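PDB 4QGS: NADPH-dependent aldehyde reductase YqhD, which reduces a broad range of short-chain aldehydes to alcohols with NADPH, using a zinc-containing active site. Local coordinates for residues 234-239 / 320-325; 212-217 / 226-231; 98-103 / 114-119; 71-76 / 89-94; 145-150 / 188-193. One frame throughout, in Å; residues are numbered along the deposited sequence.

Contact 1 of 5, residues 234-239 / 320-325; sequences TLIEDG and ERVWNI
Ile236 points its delta methyl at the joint between Val322 and Trp323, and it is the one side chain of 234-239 that touches 320-325. Ile236 CD1 lies over one face of the Trp323 indole, 3.9 Å from the centroid of the six-membered ring and 26° off its normal, which meets the geometry of a CH-pi contact. Ile236 CD1 is offset toward the rim, closest to Trp323 CZ2 at 3.5 Å. The isoleucine shaft runs obliquely to the indole, and Ile236 CG2 reaches the far corner, Trp323 CH2, at 4.1 Å. Val322 CG1 stands over the same face and abuts Ile236 CD1 at 3.4 Å, tighter than usual for two methyl carbons, so the delta methyl sits on the ring with the valine methyl beside it. The indole is pinned at its pyrrole side as well, because Trp323 NE1 bonds to the hydroxyl of Tyr318, whose ring meets it edge-to-face. In the all-helical part of the subunit, the contact joins helix 222-244 to the C-terminal end of helix 312-323; Phe207 of helix 196-211 also touches Ile236, and helix 330-347 packs on Trp323 through Ala340, Thr341 and Phe344.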
# COMPACT_ATOMS: atom_id res chain seq x y z
N THR A 234 7.37 16.17 1.43
CA THR A 234 8.04 15.48 2.52
C THR A 234 8.82 14.26 2.01
O THR A 234 9.94 14.01 2.43
CB THR A 234 7.03 15.04 3.59
OG1 THR A 234 6.37 16.22 4.11
CG2 THR A 234 7.74 14.33 4.74
N LEU A 235 8.20 13.49 1.12
CA LEU A 235 8.87 12.31 0.57
C LEU A 235 10.07 12.71 -0.28
O LEU A 235 11.11 12.03 -0.27
CB LEU A 235 7.87 11.48 -0.26
CG LEU A 235 6.77 10.75 0.52
CD1 LEU A 235 5.74 10.12 -0.42
CD2 LEU A 235 7.35 9.70 1.47
N ILE A 236 9.96 13.81 -1.02
CA ILE A 236 11.09 14.25 -1.85
C ILE A 236 12.24 14.74 -0.99
O ILE A 236 13.42 14.47 -1.28
CB ILE A 236 10.65 15.35 -2.84
CG1 ILE A 236 9.76 14.74 -3.92
CG2 ILE A 236 11.85 16.03 -3.46
CD1 ILE A 236 8.90 15.74 -4.66
N GLU A 237 11.92 15.41 0.11
CA GLU A 237 12.97 15.92 0.99
C GLU A 237 13.64 14.81 1.81
O GLU A 237 14.86 14.72 1.83
CB GLU A 237 12.43 16.99 1.94
CG GLU A 237 13.55 17.58 2.81
CD GLU A 237 13.18 18.91 3.45
OE1 GLU A 237 12.00 19.33 3.33
OE2 GLU A 237 14.07 19.53 4.08
N ASP A 238 12.84 13.98 2.47
CA ASP A 238 13.42 13.03 3.43
C ASP A 238 13.53 11.60 2.91
O ASP A 238 14.23 10.77 3.50
CB ASP A 238 12.61 13.04 4.74
CG ASP A 238 13.02 14.18 5.67
OD1 ASP A 238 13.80 15.05 5.24
OD2 ASP A 238 12.57 14.18 6.83
N GLY A 239 12.84 11.28 1.81
CA GLY A 239 12.95 9.96 1.22
C GLY A 239 14.38 9.58 0.86
O GLY A 239 14.85 8.52 1.25
N GLU A 320 4.37 23.35 -10.07
CA GLU A 320 4.59 24.55 -9.28
C GLU A 320 4.68 24.27 -7.77
O GLU A 320 5.64 24.69 -7.11
CB GLU A 320 3.46 25.56 -9.56
CG GLU A 320 3.61 26.88 -8.85
CD GLU A 320 2.58 27.89 -9.32
OE1 GLU A 320 2.43 28.05 -10.55
OE2 GLU A 320 1.91 28.50 -8.47
N ARG A 321 3.70 23.54 -7.24
CA ARG A 321 3.58 23.35 -5.79
C ARG A 321 4.59 22.36 -5.22
O ARG A 321 5.06 22.53 -4.10
CB ARG A 321 2.17 22.86 -5.42
CG ARG A 321 1.03 23.86 -5.70
CD ARG A 321 0.84 24.82 -4.54
NE ARG A 321 -0.21 25.80 -4.83
CZ ARG A 321 -1.49 25.64 -4.51
NH1 ARG A 321 -1.89 24.54 -3.90
NH2 ARG A 321 -2.38 26.59 -4.81
N VAL A 322 4.93 21.33 -5.99
CA VAL A 322 5.82 20.30 -5.47
C VAL A 322 7.26 20.50 -5.95
O VAL A 322 8.20 20.28 -5.19
CB VAL A 322 5.29 18.90 -5.85
CG1 VAL A 322 6.29 17.79 -5.47
CG2 VAL A 322 3.94 18.64 -5.18
N TRP A 323 7.44 20.93 -7.19
CA TRP A 323 8.79 21.04 -7.76
C TRP A 323 9.29 22.48 -7.98
O TRP A 323 10.39 22.68 -8.49
CB TRP A 323 8.86 20.28 -9.09
CG TRP A 323 8.78 18.80 -8.90
CD1 TRP A 323 7.71 17.99 -9.15
CD2 TRP A 323 9.82 17.95 -8.41
NE1 TRP A 323 8.01 16.69 -8.84
CE2 TRP A 323 9.31 16.64 -8.37
CE3 TRP A 323 11.13 18.17 -7.98
CZ2 TRP A 323 10.07 15.54 -7.95
CZ3 TRP A 323 11.88 17.09 -7.54
CH2 TRP A 323 11.34 15.79 -7.53
N ASN A 324 8.47 23.45 -7.61
CA ASN A 324 8.82 24.87 -7.77
C ASN A 324 9.11 25.24 -9.22
O ASN A 324 9.95 26.09 -9.49
CB ASN A 324 10.01 25.24 -6.88
CG ASN A 324 10.11 26.73 -6.64
OD1 ASN A 324 9.11 27.45 -6.69
ND2 ASN A 324 11.32 27.22 -6.38
N ILE A 325 8.43 24.57 -10.15
CA ILE A 325 8.57 24.86 -11.58
C ILE A 325 7.52 25.89 -11.98
O ILE A 325 6.34 25.58 -12.05
CB ILE A 325 8.42 23.60 -12.46
CG1 ILE A 325 9.48 22.56 -12.11
CG2 ILE A 325 8.50 23.95 -13.94
CD1 ILE A 325 9.20 21.19 -12.73

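Contact 2 of 5, residues 212-217 / 226-231; sequences EQYVTK and RFAEGI
Tyr214 and the pair Ala228 and Glu229 close a helix-loop-helix connection: the tyrosine belongs to the loop leaving helix 196-211, which carries the zinc ligands Asp205 and His209, and its partners lie on the next long helix, 222-244. The apolar component is small and sits at the base of the ring. Ala228 CB meets Tyr214 CB at 3.7 Å and lies obliquely to the aromatic plane, at the point where the two backbones come nearest, with CA atoms of Tyr214 and Ala228 6.5 Å apart. Tyr214 holds its ring anti to the backbone N (chi1 164°), which carries the phenol past Ala228 to the next residue of the helix.

The polar component is a network centred on the Glu229 carboxylate. Glu229 OE1 forms a salt bridge with Arg321, while OE2 accepts from Gln317 NE2 as well as from the tyrosine, so both oxygens of this buried group have partners; the arginine would be expected to favour the charged form. In the loop itself, Val215 is the centre of an inverse gamma turn just after the tyrosine, and Glu212 OE2 bonds to ND1 of the zinc ligand His278, a second-shell link. Ring and carboxylate planes stand 80° apart, and Tyr214 OH donates to the anti lone pair of Glu229 OE2 over 2.6 Å.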
# COMPACT_ATOMS: atom_id res chain seq x y z
N GLU A 212 -1.84 9.25 -7.51
CA GLU A 212 -3.01 8.55 -8.07
C GLU A 212 -4.29 9.27 -7.67
O GLU A 212 -5.33 9.09 -8.31
CB GLU A 212 -3.09 7.11 -7.60
CG GLU A 212 -1.97 6.19 -8.13
CD GLU A 212 -2.25 5.60 -9.51
OE1 GLU A 212 -2.87 6.27 -10.37
OE2 GLU A 212 -1.85 4.43 -9.72
N GLN A 213 -4.20 10.04 -6.59
CA GLN A 213 -5.35 10.73 -6.01
C GLN A 213 -5.24 12.25 -6.09
O GLN A 213 -6.06 12.98 -5.52
CB GLN A 213 -5.51 10.31 -4.55
CG GLN A 213 -5.66 8.79 -4.36
CD GLN A 213 -5.62 8.38 -2.90
OE1 GLN A 213 -6.64 8.41 -2.21
NE2 GLN A 213 -4.45 7.97 -2.42
N TYR A 214 -4.24 12.74 -6.81
CA TYR A 214 -3.96 14.17 -6.84
C TYR A 214 -3.66 14.68 -8.25
O TYR A 214 -4.15 15.73 -8.65
CB TYR A 214 -2.81 14.51 -5.87
CG TYR A 214 -2.20 15.87 -6.08
CD1 TYR A 214 -2.90 17.04 -5.75
CD2 TYR A 214 -0.92 16.01 -6.61
CE1 TYR A 214 -2.33 18.29 -5.95
CE2 TYR A 214 -0.34 17.25 -6.81
CZ TYR A 214 -1.07 18.39 -6.48
OH TYR A 214 -0.51 19.63 -6.68
N VAL A 215 -2.85 13.95 -9.02
CA VAL A 215 -2.55 14.42 -10.37
C VAL A 215 -3.63 13.87 -11.29
O VAL A 215 -3.46 12.87 -11.99
CB VAL A 215 -1.14 14.01 -10.83
CG1 VAL A 215 -0.84 14.62 -12.19
CG2 VAL A 215 -0.13 14.49 -9.79
N THR A 216 -4.78 14.54 -11.24
CA THR A 216 -5.98 14.04 -11.89
C THR A 216 -6.71 15.19 -12.59
O THR A 216 -6.34 15.58 -13.70
CB THR A 216 -6.92 13.36 -10.87
OG1 THR A 216 -7.17 14.27 -9.79
CG2 THR A 216 -6.28 12.09 -10.31
N LYS A 217 -7.74 15.72 -11.93
CA LYS A 217 -8.53 16.83 -12.47
C LYS A 217 -8.81 17.83 -11.37
O LYS A 217 -9.08 17.43 -10.24
CB LYS A 217 -9.86 16.33 -13.05
CG LYS A 217 -9.76 15.63 -14.38
CD LYS A 217 -11.11 15.05 -14.80
CE LYS A 217 -11.71 14.17 -13.71
NZ LYS A 217 -13.00 13.56 -14.14
N ARG A 226 -3.59 20.49 -0.85
CA ARG A 226 -2.48 20.90 0.00
C ARG A 226 -1.88 19.70 0.75
O ARG A 226 -0.67 19.63 0.94
CB ARG A 226 -2.92 21.96 1.03
CG ARG A 226 -3.17 23.34 0.47
CD ARG A 226 -1.93 23.99 -0.14
NE ARG A 226 -2.22 25.38 -0.55
CZ ARG A 226 -1.33 26.20 -1.09
NH1 ARG A 226 -0.06 25.82 -1.26
NH2 ARG A 226 -1.71 27.44 -1.44
N PHE A 227 -2.73 18.78 1.19
CA PHE A 227 -2.22 17.67 2.01
C PHE A 227 -1.43 16.71 1.12
O PHE A 227 -0.35 16.24 1.51
CB PHE A 227 -3.36 16.95 2.71
CG PHE A 227 -3.90 17.67 3.94
CD1 PHE A 227 -3.60 19.00 4.18
CD2 PHE A 227 -4.69 16.99 4.85
CE1 PHE A 227 -4.10 19.65 5.32
CE2 PHE A 227 -5.19 17.63 5.99
CZ PHE A 227 -4.88 18.95 6.22
N ALA A 228 -1.96 16.45 -0.07
CA ALA A 228 -1.25 15.63 -1.06
C ALA A 228 0.09 16.26 -1.40
O ALA A 228 1.13 15.58 -1.36
CB ALA A 228 -2.10 15.47 -2.33
N GLU A 229 0.08 17.55 -1.69
CA GLU A 229 1.31 18.30 -1.96
C GLU A 229 2.31 18.18 -0.80
O GLU A 229 3.51 17.97 -1.02
CB GLU A 229 0.97 19.77 -2.25
CG GLU A 229 0.40 19.95 -3.64
CD GLU A 229 -0.48 21.20 -3.78
OE1 GLU A 229 -0.44 22.07 -2.89
OE2 GLU A 229 -1.21 21.29 -4.79
N GLY A 230 1.79 18.29 0.42
CA GLY A 230 2.60 18.18 1.62
C GLY A 230 3.27 16.82 1.75
O GLY A 230 4.45 16.73 2.13
N ILE A 231 2.52 15.77 1.48
CA ILE A 231 3.08 14.41 1.51
C ILE A 231 4.22 14.29 0.49
O ILE A 231 5.30 13.79 0.80
CB ILE A 231 1.99 13.34 1.22
CG1 ILE A 231 1.00 13.26 2.39
CG2 ILE A 231 2.64 11.95 0.95
CD1 ILE A 231 -0.31 12.55 2.06

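Contact 3 of 5, residues 98-103 / 114-119; sequences TFLLAV and FIAAAA
Leu100, Ile115 and Ala116, which meet here, bring no flat group to the interface; the rings of these segments lie around it. The Phe114 ring has Ala118 CB, one helical turn on, 4.2 Å above one face and offset toward the rim, and the same phenylalanine packs against Leu85 and Met86 of helix 82-95. Phe99, on strand 99-104 with Leu100, instead touches Pro143, in the loop just before the neighbouring strand 144-148.

The contact is carried by one branch of Leu100. Its CB is directed at the helix, and Leu100 CD1 settles on the backbone of Ala116, 3.6 Å from Ala116 CA, with Ala116 CB 3.7 Å from the same Leu100 methyl. Ile115, the preceding helix residue, completes the seat: its CG2 is 4.0 Å from Leu100 CD1. That CG2 is anti to the backbone N, since CG1 takes the place beside it (chi1 -63°). Alanine lets the strand come close, as the 7.2 Å between the CA atoms of Leu100 and Ala116 attests.

This is a beta-alpha unit: strand 99-104 leads directly into helix 106-119, whose first residues Gly106 and Ser107 bind NADP(+). Since all the touching atoms are carbons of buried residues, cohesion here should come from shape and hydrophobic burial, with no directional bond between these two segments.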
# COMPACT_ATOMS: atom_id res chain seq x y z
N THR A 98 -9.54 -14.35 21.32
CA THR A 98 -10.44 -13.21 21.41
C THR A 98 -9.81 -11.92 20.89
O THR A 98 -10.46 -10.87 20.88
CB THR A 98 -10.88 -12.96 22.86
OG1 THR A 98 -9.73 -12.67 23.65
CG2 THR A 98 -11.57 -14.19 23.41
N PHE A 99 -8.55 -11.99 20.49
CA PHE A 99 -7.87 -10.81 19.95
C PHE A 99 -6.73 -11.24 19.04
O PHE A 99 -5.96 -12.13 19.38
CB PHE A 99 -7.34 -9.92 21.08
CG PHE A 99 -7.05 -8.51 20.64
CD1 PHE A 99 -7.99 -7.51 20.82
CD2 PHE A 99 -5.85 -8.18 20.02
CE1 PHE A 99 -7.75 -6.21 20.42
CE2 PHE A 99 -5.59 -6.88 19.61
CZ PHE A 99 -6.55 -5.90 19.80
N LEU A 100 -6.62 -10.60 17.87
CA LEU A 100 -5.54 -10.89 16.92
C LEU A 100 -4.52 -9.76 16.88
O LEU A 100 -4.89 -8.60 16.90
CB LEU A 100 -6.13 -11.13 15.52
CG LEU A 100 -7.04 -12.35 15.42
CD1 LEU A 100 -8.00 -12.21 14.24
CD2 LEU A 100 -6.22 -13.59 15.26
N LEU A 101 -3.24 -10.10 16.80
CA LEU A 101 -2.21 -9.06 16.75
C LEU A 101 -1.23 -9.32 15.61
O LEU A 101 -0.34 -10.15 15.73
CB LEU A 101 -1.45 -8.97 18.08
CG LEU A 101 -0.40 -7.86 18.18
CD1 LEU A 101 -0.97 -6.49 17.92
CD2 LEU A 101 0.31 -7.90 19.55
N ALA A 102 -1.40 -8.59 14.52
CA ALA A 102 -0.56 -8.79 13.35
C ALA A 102 0.76 -8.05 13.52
O ALA A 102 0.77 -6.84 13.77
CB ALA A 102 -1.28 -8.31 12.10
N VAL A 103 1.86 -8.77 13.38
CA VAL A 103 3.18 -8.17 13.50
C VAL A 103 3.94 -8.36 12.19
O VAL A 103 4.30 -9.48 11.83
CB VAL A 103 3.97 -8.80 14.67
CG1 VAL A 103 5.35 -8.16 14.79
CG2 VAL A 103 3.19 -8.65 15.97
N PHE A 114 -8.50 -10.85 7.21
CA PHE A 114 -9.36 -11.92 6.72
C PHE A 114 -9.68 -12.91 7.83
O PHE A 114 -10.83 -13.32 7.98
CB PHE A 114 -8.69 -12.63 5.55
CG PHE A 114 -9.46 -13.80 5.05
CD1 PHE A 114 -10.63 -13.62 4.32
CD2 PHE A 114 -9.03 -15.08 5.31
CE1 PHE A 114 -11.35 -14.71 3.86
CE2 PHE A 114 -9.73 -16.16 4.84
CZ PHE A 114 -10.90 -15.98 4.12
N ILE A 115 -8.67 -13.29 8.61
CA ILE A 115 -8.89 -14.19 9.73
C ILE A 115 -9.92 -13.63 10.71
O ILE A 115 -10.83 -14.35 11.14
CB ILE A 115 -7.56 -14.48 10.48
CG1 ILE A 115 -6.58 -15.18 9.55
CG2 ILE A 115 -7.82 -15.32 11.71
CD1 ILE A 115 -5.14 -15.22 10.09
N ALA A 116 -9.81 -12.35 11.03
CA ALA A 116 -10.72 -11.69 11.97
C ALA A 116 -12.18 -11.76 11.51
O ALA A 116 -13.09 -11.96 12.32
CB ALA A 116 -10.31 -10.25 12.17
N ALA A 117 -12.41 -11.57 10.21
CA ALA A 117 -13.76 -11.56 9.68
C ALA A 117 -14.28 -12.98 9.48
O ALA A 117 -15.40 -13.31 9.87
CB ALA A 117 -13.82 -10.80 8.38
N ALA A 118 -13.44 -13.81 8.88
CA ALA A 118 -13.80 -15.20 8.63
C ALA A 118 -14.23 -15.90 9.91
O ALA A 118 -15.11 -16.76 9.88
CB ALA A 118 -12.63 -15.94 7.98
N ALA A 119 -13.61 -15.52 11.02
CA ALA A 119 -13.81 -16.22 12.28
C ALA A 119 -15.22 -16.05 12.84
O ALA A 119 -15.75 -16.96 13.45
CB ALA A 119 -12.77 -15.77 13.28

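Contact 4 of 5, residues 71-76 / 89-94; sequences LEFGGI and VKLVRE
Leu91 spreads its two methyls between Phe73 and Leu71, and it has by far the most surface buried by the contact, 67 Å² against 26 Å² for Phe73 and 24 Å² for Leu71. The fork has one branch for each strand residue. Leu91 CD1 approaches the edge of the Phe73 ring, near its plane, 4.1 Å from Phe73 CD1. Leu91 CD2 meets Leu71 CD2 at 4.0 Å, the two leucine chains crossing at a slant. With CG anti to the backbone N (chi1 -176°), Leu91 extends from the helix toward the strand and brings the fork between its two partners.

The Phe73 and Leu91 side chains slide past each other in opposite directions, and the phenylalanine ring also touches Thr84 and Ala88 earlier on helix 82-95. Leu71 and Phe73, two apart on the strand, both point at the helix, whereas Glu72 between them points away. Leu71 and Phe73 also rest on Leu44 of the adjoining strand 42-46. Beside the contact, the solvent-facing Lys90 and Glu94 are joined along the helix by a salt bridge whose hydrogen bond is weak, Lys90 NZ to Glu94 OE1 at 3.4 Å.

Strand 69-73 is outermost in the parallel sheet of this chain, and helix 82-95 leads on to strand 99-104 with strand 42-46 lying between the two: a beta-alpha-beta crossover, as in Rossmann-like nucleotide-binding domains.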
# COMPACT_ATOMS: atom_id res chain seq x y z
N LEU A 71 -0.71 -16.67 22.17
CA LEU A 71 -0.40 -17.76 21.24
C LEU A 71 0.23 -17.16 19.98
O LEU A 71 0.13 -15.95 19.75
CB LEU A 71 -1.66 -18.55 20.87
CG LEU A 71 -2.25 -19.59 21.82
CD1 LEU A 71 -2.52 -19.03 23.21
CD2 LEU A 71 -3.54 -20.14 21.22
N GLU A 72 0.86 -18.00 19.17
CA GLU A 72 1.52 -17.52 17.95
C GLU A 72 1.10 -18.30 16.71
O GLU A 72 0.81 -19.49 16.78
CB GLU A 72 3.04 -17.61 18.10
CG GLU A 72 3.63 -16.86 19.28
CD GLU A 72 5.15 -16.93 19.29
OE1 GLU A 72 5.76 -16.60 20.32
OE2 GLU A 72 5.73 -17.32 18.25
N PHE A 73 1.05 -17.61 15.57
CA PHE A 73 0.80 -18.25 14.29
C PHE A 73 1.57 -17.52 13.20
O PHE A 73 1.24 -16.40 12.85
CB PHE A 73 -0.70 -18.25 13.95
CG PHE A 73 -1.03 -18.95 12.65
CD1 PHE A 73 -1.41 -20.28 12.64
CD2 PHE A 73 -0.95 -18.27 11.45
CE1 PHE A 73 -1.71 -20.93 11.46
CE2 PHE A 73 -1.25 -18.92 10.25
CZ PHE A 73 -1.63 -20.24 10.26
N GLY A 74 2.60 -18.16 12.66
CA GLY A 74 3.42 -17.52 11.64
C GLY A 74 3.26 -18.19 10.29
O GLY A 74 2.42 -19.08 10.13
N GLY A 75 4.05 -17.74 9.33
CA GLY A 75 4.05 -18.34 8.01
C GLY A 75 3.12 -17.68 7.00
O GLY A 75 2.94 -18.21 5.90
N ILE A 76 2.53 -16.55 7.36
CA ILE A 76 1.72 -15.81 6.41
C ILE A 76 2.65 -15.30 5.31
O ILE A 76 3.58 -14.53 5.56
CB ILE A 76 0.95 -14.64 7.06
CG1 ILE A 76 -0.08 -15.17 8.06
CG2 ILE A 76 0.26 -13.79 6.00
CD1 ILE A 76 -0.88 -14.08 8.77
N VAL A 89 -7.78 -19.58 11.12
CA VAL A 89 -9.19 -19.47 11.50
C VAL A 89 -9.58 -20.69 12.32
O VAL A 89 -10.34 -20.59 13.29
CB VAL A 89 -10.10 -19.33 10.26
CG1 VAL A 89 -11.58 -19.47 10.64
CG2 VAL A 89 -9.86 -17.99 9.57
N LYS A 90 -9.03 -21.84 11.94
CA LYS A 90 -9.22 -23.09 12.67
C LYS A 90 -8.69 -22.99 14.11
O LYS A 90 -9.43 -23.26 15.06
CB LYS A 90 -8.53 -24.24 11.95
CG LYS A 90 -9.00 -25.63 12.39
CD LYS A 90 -7.83 -26.57 12.67
CE LYS A 90 -6.96 -26.05 13.81
NZ LYS A 90 -5.87 -27.01 14.16
N LEU A 91 -7.43 -22.61 14.24
CA LEU A 91 -6.80 -22.47 15.55
C LEU A 91 -7.57 -21.47 16.41
O LEU A 91 -7.80 -21.71 17.60
CB LEU A 91 -5.33 -22.04 15.40
CG LEU A 91 -4.38 -21.89 16.60
CD1 LEU A 91 -2.94 -21.91 16.12
CD2 LEU A 91 -4.62 -20.62 17.39
N VAL A 92 -7.96 -20.35 15.81
CA VAL A 92 -8.65 -19.29 16.53
C VAL A 92 -9.94 -19.77 17.20
O VAL A 92 -10.16 -19.54 18.38
CB VAL A 92 -8.99 -18.12 15.59
CG1 VAL A 92 -10.09 -17.28 16.17
CG2 VAL A 92 -7.75 -17.27 15.33
N ARG A 93 -10.79 -20.46 16.44
CA ARG A 93 -12.07 -20.90 16.98
C ARG A 93 -11.88 -22.08 17.94
O ARG A 93 -12.64 -22.23 18.91
CB ARG A 93 -13.04 -21.27 15.86
CG ARG A 93 -12.67 -22.52 15.09
CD ARG A 93 -13.78 -22.90 14.15
NE ARG A 93 -13.97 -21.89 13.11
CZ ARG A 93 -15.07 -21.76 12.38
NH1 ARG A 93 -16.10 -22.58 12.57
NH2 ARG A 93 -15.14 -20.81 11.45
N GLU A 94 -10.87 -22.90 17.68
CA GLU A 94 -10.58 -24.06 18.51
C GLU A 94 -10.03 -23.65 19.87
O GLU A 94 -10.40 -24.21 20.91
CB GLU A 94 -9.57 -24.97 17.81
CG GLU A 94 -10.05 -26.40 17.60
CD GLU A 94 -9.25 -27.13 16.55
OE1 GLU A 94 -8.03 -27.33 16.76
OE2 GLU A 94 -9.83 -27.51 15.51

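Contact 5 of 5, residues 145-150 / 188-193; sequences GCVLTL and PVYTYT
This contact lies at the NADP(+) site: Thr149 and Tyr190, both cofactor-binding residues, come together through their backbones where strand 144-148 of the parallel sheet runs out and the loop before helix 196-211 begins. Their CA atoms are 5.5 Å apart, the nearest across the two segments, in a structure without cofactor.

The apolar part lies on the strand. Val147 CG1, anti to the backbone N (chi1 180°), touches the Tyr190 ring obliquely, 3.8 Å from Tyr190 CE2. The phenol is tethered at its far end by a hydrogen bond between Tyr190 OH and Gln60 OE1, and Ile30 packs on both Val147 and Tyr190.

The polar part is mediated by water. The carbonyl oxygens Thr149 O and Tyr190 O stand 4.0 Å apart; both are acceptors and cannot bond each other, and one water donates to each, over 2.9 Å to Thr149 O and 2.8 Å to Tyr190 O. This gives the two peptide groups a shared donor and ties the end of the strand to the loop. Thr191 adds its methyl, CG2, 3.7 Å from Thr149 O.

The loop residues 188-193 have helical backbone angles and are bound locally: Pro188 O receives both Thr191 N and Thr191 OG1. The hydroxyl bond, 2.7 Å from Thr191 OG1 to Pro188 O, lies in the carbonyl plane on a lone pair, with a C=O···O angle of 143°.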
# COMPACT_ATOMS: atom_id res chain seq x y z
N GLY A 145 -5.30 -5.72 16.31
CA GLY A 145 -4.41 -4.59 16.26
C GLY A 145 -3.19 -5.03 15.46
O GLY A 145 -3.12 -6.17 15.00
N CYS A 146 -2.25 -4.12 15.27
CA CYS A 146 -1.04 -4.48 14.55
C CYS A 146 0.17 -3.69 15.01
O CYS A 146 0.07 -2.61 15.63
CB CYS A 146 -1.24 -4.30 13.03
SG CYS A 146 -1.59 -2.60 12.51
N VAL A 147 1.33 -4.27 14.74
CA VAL A 147 2.61 -3.63 14.94
C VAL A 147 3.28 -3.65 13.57
O VAL A 147 3.69 -4.71 13.10
CB VAL A 147 3.46 -4.36 16.00
CG1 VAL A 147 4.80 -3.67 16.18
CG2 VAL A 147 2.69 -4.41 17.33
N LEU A 148 3.38 -2.49 12.92
CA LEU A 148 3.81 -2.45 11.52
C LEU A 148 5.30 -2.18 11.36
O LEU A 148 5.83 -1.19 11.85
CB LEU A 148 3.02 -1.38 10.74
CG LEU A 148 1.51 -1.62 10.61
CD1 LEU A 148 0.85 -0.52 9.78
CD2 LEU A 148 1.22 -2.99 10.00
N THR A 149 5.98 -3.08 10.66
CA THR A 149 7.43 -2.95 10.47
C THR A 149 7.73 -2.13 9.22
O THR A 149 8.89 -1.84 8.91
CB THR A 149 8.11 -4.32 10.38
OG1 THR A 149 7.42 -5.13 9.43
CG2 THR A 149 8.06 -5.00 11.75
N LEU A 150 6.67 -1.76 8.51
CA LEU A 150 6.73 -0.80 7.42
C LEU A 150 5.29 -0.35 7.15
O LEU A 150 4.35 -1.06 7.52
CB LEU A 150 7.39 -1.40 6.17
CG LEU A 150 6.75 -2.59 5.46
CD1 LEU A 150 7.36 -2.72 4.06
CD2 LEU A 150 6.99 -3.87 6.24
N PRO A 188 9.16 4.13 14.07
CA PRO A 188 10.13 4.29 12.99
C PRO A 188 11.42 3.49 13.22
O PRO A 188 12.06 3.07 12.25
CB PRO A 188 10.41 5.79 13.02
CG PRO A 188 9.11 6.39 13.52
CD PRO A 188 8.65 5.42 14.56
N VAL A 189 11.78 3.25 14.47
CA VAL A 189 13.00 2.48 14.75
C VAL A 189 12.93 1.08 14.14
O VAL A 189 13.95 0.54 13.69
CB VAL A 189 13.27 2.38 16.26
CG1 VAL A 189 14.45 1.40 16.54
CG2 VAL A 189 13.55 3.76 16.83
N TYR A 190 11.73 0.50 14.09
CA TYR A 190 11.56 -0.82 13.49
C TYR A 190 11.84 -0.80 11.98
O TYR A 190 12.02 -1.86 11.39
CB TYR A 190 10.16 -1.38 13.73
CG TYR A 190 9.80 -1.63 15.18
CD1 TYR A 190 10.78 -1.71 16.17
CD2 TYR A 190 8.47 -1.80 15.57
CE1 TYR A 190 10.45 -1.94 17.49
CE2 TYR A 190 8.13 -2.04 16.90
CZ TYR A 190 9.12 -2.10 17.85
OH TYR A 190 8.79 -2.33 19.17
N THR A 191 11.86 0.38 11.36
CA THR A 191 12.14 0.45 9.92
C THR A 191 13.64 0.56 9.62
O THR A 191 14.04 0.46 8.47
CB THR A 191 11.41 1.64 9.23
OG1 THR A 191 12.04 2.88 9.57
CG2 THR A 191 9.95 1.68 9.64
N TYR A 192 14.47 0.74 10.64
CA TYR A 192 15.92 0.90 10.42
C TYR A 192 16.54 -0.30 9.69
O TYR A 192 17.52 -0.14 8.96
CB TYR A 192 16.67 1.07 11.74
CG TYR A 192 16.43 2.36 12.49
CD1 TYR A 192 15.54 3.34 12.03
CD2 TYR A 192 17.10 2.59 13.69
CE1 TYR A 192 15.33 4.51 12.75
CE2 TYR A 192 16.90 3.75 14.40
CZ TYR A 192 16.02 4.71 13.94
OH TYR A 192 15.85 5.85 14.68
N THR A 193 15.99 -1.48 9.92
CA THR A 193 16.59 -2.71 9.39
C THR A 193 16.15 -3.04 7.95
O THR A 193 16.69 -3.97 7.33
CB THR A 193 16.25 -3.92 10.29
OG1 THR A 193 14.83 -4.04 10.42
CG2 THR A 193 16.88 -3.74 11.66
O HOH W 1 11.38 -3.30 9.07

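In the fold
Read from the N terminus, the contacts close in series, none nested in or crossing another. Contact 4 closes first, bringing helix 82-95 back over strand 69-73; contact 3 follows with the next strand and helix, and the two touch through Val89, Val92, Leu100 and Ile115. Contact 5 closes a 37-residue interval with no helix among its modelled residues; its strand 144-148 lies beside strand 99-104, with a probable bond from Val147 N to Ala102 O. The chain then enters the helical part, where contact 2 closes a short loop and contact 1 spans 80 mainly helical residues. Both use helix 222-244 and meet at the Arg321-Glu229 salt bridge, across the chain's centre from contacts 3 and 4.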